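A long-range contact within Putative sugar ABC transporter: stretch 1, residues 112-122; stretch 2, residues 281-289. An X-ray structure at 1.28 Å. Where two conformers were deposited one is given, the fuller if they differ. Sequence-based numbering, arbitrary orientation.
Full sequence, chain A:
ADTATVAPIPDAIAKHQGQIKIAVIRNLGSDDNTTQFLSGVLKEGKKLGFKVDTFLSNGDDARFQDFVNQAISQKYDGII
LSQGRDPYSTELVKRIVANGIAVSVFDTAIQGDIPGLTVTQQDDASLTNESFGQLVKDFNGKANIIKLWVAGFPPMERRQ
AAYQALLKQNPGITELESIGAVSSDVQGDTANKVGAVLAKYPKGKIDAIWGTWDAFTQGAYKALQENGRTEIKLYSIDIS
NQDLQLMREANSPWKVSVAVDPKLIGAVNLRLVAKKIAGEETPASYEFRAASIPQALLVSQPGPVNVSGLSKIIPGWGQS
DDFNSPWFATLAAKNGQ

Stretch 1 (112-122) GDIPGLTVTQQ
Stretch 2 281-289: ETPASYEFR

Parallel β-strands far apart in sequence satisfy one another's backbone by alternation, and this sugar ABC transporter chain offers a compact example. A type II turn from Ile114 to Leu117, closed by Leu117 N to Ile114 O (3.1 Å), leads into an extended segment that runs parallel to residues 285–288. The strand axes approach to 4.7 Å and cross at -20°. Val119 pairs with Ser285, Thr120 with Tyr286 and Gln121 with Glu287, at CA–CA separations of 4.7 to 5.1 Å.

The hydrogen-bond ladder uses odd-numbered residues of the first stretch and even-numbered residues of the second. Val119 N donates to Ala284 O (2.9 Å, 168°), and Val119 O accepts from Tyr286 N (2.9 Å). One step on, Gln121 N reaches Tyr286 O (3.2 Å), while Gln121 O receives Phe288 N (2.9 Å, 160°). These carbonyls also take CA–H contacts: Thr118 CA to Ala284 O is 3.4 Å, and Ser285 CA to Val119 O, Thr120 CA to Tyr286 O and Glu287 CA to Gln121 O are each 3.2 Å.

Before the ladder begins, a side chain supplies the donor: Thr118 (chi1 -54°, m) gives its OG1 proton to Pro283 O at 2.7 Å. Nearby, a water donates to Thr282 O (3.1 Å) and weakly to Leu117 O (3.3 Å), although it has more acceptors in reach than protons.

Val119 (m), Ser285 (t), Gln121 and Glu287 (t) share one face. There Gln121, with chi1 50° (p) and chi2 -79° (m), folds back so that NE2 donates to Ser285 OG at 3.0 Å; NE2 also lies 3.1 Å from Tyr286 O, but the angle is too poor for a bond. On the other face, Thr120 CG2 (chi1 p) packs 4.1 Å from Tyr286 CB (chi1 t), and Thr120 OG1, satisfied elsewhere in the structure, meets the Phe288 (m) ring edge at CE2, 3.8 Å away.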

# COMPACT_ATOMS: atom_id res chain seq x y z
N GLY A 112 12.90 7.45 -15.95
CA GLY A 112 14.10 8.21 -15.82
C GLY A 112 14.42 8.68 -14.45
O GLY A 112 13.74 8.33 -13.46
N ASP A 113 15.38 9.56 -14.36
CA ASP A 113 15.89 10.00 -13.07
C ASP A 113 15.51 11.47 -13.07
O ASP A 113 15.95 12.25 -13.89
CB ASP A 113 17.43 9.92 -13.00
CG ASP A 113 17.99 10.66 -11.74
OD1 ASP A 113 18.00 10.10 -10.56
OD2 ASP A 113 18.41 11.83 -11.95
N ILE A 114 14.69 11.83 -12.12
CA ILE A 114 14.31 13.17 -11.86
C ILE A 114 15.14 13.68 -10.64
O ILE A 114 14.87 13.26 -9.49
CB ILE A 114 12.79 13.30 -11.61
CG1 ILE A 114 12.02 12.83 -12.86
CG2 ILE A 114 12.45 14.72 -11.29
CD1 ILE A 114 10.54 12.78 -12.68
N PRO A 115 15.98 14.67 -10.84
CA PRO A 115 16.80 15.07 -9.69
C PRO A 115 15.89 15.71 -8.59
O PRO A 115 15.06 16.50 -8.88
CB PRO A 115 17.78 16.09 -10.26
CG PRO A 115 17.83 15.74 -11.76
CD PRO A 115 16.48 15.17 -12.14
N GLY A 116 16.12 15.31 -7.33
CA GLY A 116 15.30 15.75 -6.24
C GLY A 116 14.16 14.91 -5.83
O GLY A 116 13.66 15.06 -4.68
N LEU A 117 13.78 13.96 -6.69
CA LEU A 117 12.68 13.03 -6.40
C LEU A 117 13.22 11.83 -5.61
O LEU A 117 14.28 11.33 -5.94
CB LEU A 117 12.09 12.57 -7.74
CG LEU A 117 10.95 11.58 -7.59
CD1 LEU A 117 9.75 12.16 -6.86
CD2 LEU A 117 10.56 11.09 -8.95
N THR A 118 12.44 11.39 -4.63
CA THR A 118 12.56 10.03 -4.20
C THR A 118 11.38 9.22 -4.68
O THR A 118 10.23 9.61 -4.43
CB THR A 118 12.69 9.89 -2.65
OG1 THR A 118 13.73 10.70 -2.16
CG2 THR A 118 12.85 8.45 -2.20
N VAL A 119 11.63 8.02 -5.27
CA VAL A 119 10.61 7.09 -5.62
C VAL A 119 10.58 5.97 -4.60
O VAL A 119 11.63 5.40 -4.27
CB VAL A 119 10.73 6.56 -7.04
CG1 VAL A 119 10.71 7.69 -8.08
CG2 VAL A 119 11.96 5.71 -7.22
N THR A 120 9.42 5.66 -4.06
CA THR A 120 9.28 4.64 -3.09
C THR A 120 8.31 3.57 -3.53
O THR A 120 7.39 3.84 -4.32
CB THR A 120 8.91 5.17 -1.70
OG1 THR A 120 7.53 5.54 -1.60
CG2 THR A 120 9.77 6.37 -1.21
N GLN A 121 8.53 2.33 -3.06
CA GLN A 121 7.71 1.20 -3.43
C GLN A 121 7.92 0.10 -2.43
O GLN A 121 8.89 0.12 -1.68
CB GLN A 121 7.99 0.73 -4.84
CG GLN A 121 9.47 0.49 -5.14
CD GLN A 121 10.33 1.75 -5.44
OE1 GLN A 121 9.82 2.73 -5.97
NE2 GLN A 121 11.56 1.79 -4.95
N GLN A 122 7.02 -0.87 -2.43
CA GLN A 122 7.26 -2.10 -1.71
C GLN A 122 8.05 -3.02 -2.61
O GLN A 122 8.24 -2.78 -3.77
CB GLN A 122 5.90 -2.75 -1.28
CG GLN A 122 5.05 -1.83 -0.38
CD GLN A 122 3.60 -2.16 -0.32
OE1 GLN A 122 3.08 -2.51 0.80
NE2 GLN A 122 2.94 -2.10 -1.41
N GLU A 281 20.18 15.45 2.40
CA GLU A 281 20.23 14.46 1.34
C GLU A 281 19.17 13.41 1.50
O GLU A 281 18.95 12.93 2.64
CB GLU A 281 21.62 13.81 1.33
CG GLU A 281 21.81 12.71 0.30
CD GLU A 281 23.19 12.04 0.37
OE1 GLU A 281 23.96 12.34 1.34
OE2 GLU A 281 23.46 11.29 -0.57
N THR A 282 18.54 13.02 0.41
CA THR A 282 17.59 11.92 0.33
C THR A 282 17.88 11.09 -0.91
O THR A 282 18.40 11.58 -1.87
CB THR A 282 16.13 12.47 0.25
OG1 THR A 282 16.00 13.40 -0.81
CG2 THR A 282 15.69 13.03 1.61
N PRO A 283 17.63 9.78 -0.85
CA PRO A 283 18.03 8.89 -1.91
C PRO A 283 17.11 8.99 -3.10
O PRO A 283 15.95 9.44 -2.99
CB PRO A 283 17.91 7.52 -1.28
CG PRO A 283 16.87 7.67 -0.24
CD PRO A 283 17.03 9.08 0.28
N ALA A 284 17.53 8.51 -4.24
CA ALA A 284 16.72 8.44 -5.43
C ALA A 284 15.55 7.45 -5.30
O ALA A 284 14.46 7.70 -5.84
CB ALA A 284 17.60 8.03 -6.63
N SER A 285 15.78 6.39 -4.53
CA SER A 285 14.83 5.31 -4.43
C SER A 285 14.85 4.77 -3.00
O SER A 285 15.89 4.74 -2.34
CB SER A 285 15.11 4.18 -5.48
OG SER A 285 14.16 3.13 -5.47
N TYR A 286 13.73 4.19 -2.61
CA TYR A 286 13.66 3.51 -1.34
C TYR A 286 12.57 2.41 -1.42
O TYR A 286 11.47 2.62 -1.94
CB TYR A 286 13.27 4.48 -0.18
CG TYR A 286 13.14 3.89 1.17
CD1 TYR A 286 14.26 3.50 1.91
CD2 TYR A 286 11.89 3.52 1.73
CE1 TYR A 286 14.17 2.93 3.14
CE2 TYR A 286 11.85 2.93 2.92
CZ TYR A 286 12.96 2.67 3.66
OH TYR A 286 12.84 2.09 4.88
N GLU A 287 12.90 1.25 -0.84
CA GLU A 287 12.01 0.10 -0.87
C GLU A 287 11.63 -0.34 0.54
O GLU A 287 12.51 -0.53 1.40
CB GLU A 287 12.68 -1.07 -1.60
CG GLU A 287 11.80 -2.21 -1.88
CD GLU A 287 12.47 -3.28 -2.75
OE1 GLU A 287 13.21 -4.10 -2.20
OE2 GLU A 287 12.16 -3.28 -3.95
N PHE A 288 10.32 -0.56 0.80
CA PHE A 288 9.88 -1.04 2.06
C PHE A 288 9.94 -2.57 2.10
O PHE A 288 9.66 -3.19 1.12
CB PHE A 288 8.39 -0.63 2.30
CG PHE A 288 8.23 0.86 2.37
CD1 PHE A 288 8.34 1.52 3.56
CD2 PHE A 288 7.91 1.61 1.27
CE1 PHE A 288 8.21 2.92 3.64
CE2 PHE A 288 7.75 3.03 1.31
CZ PHE A 288 7.95 3.67 2.51
N ARG A 289 10.17 -3.11 3.26
CA ARG A 289 10.21 -4.59 3.48
C ARG A 289 8.94 -5.08 4.14
O ARG A 289 8.47 -4.47 5.15
CB ARG A 289 11.45 -4.96 4.38
CG ARG A 289 12.75 -4.68 3.68
CD ARG A 289 13.97 -5.36 4.30
NE ARG A 289 15.12 -4.53 3.86
CZ ARG A 289 15.55 -3.55 4.60
NH1 ARG A 289 14.97 -3.44 5.76
NH2 ARG A 289 16.53 -2.79 4.23
O HOH W 1 16.34 12.76 -3.87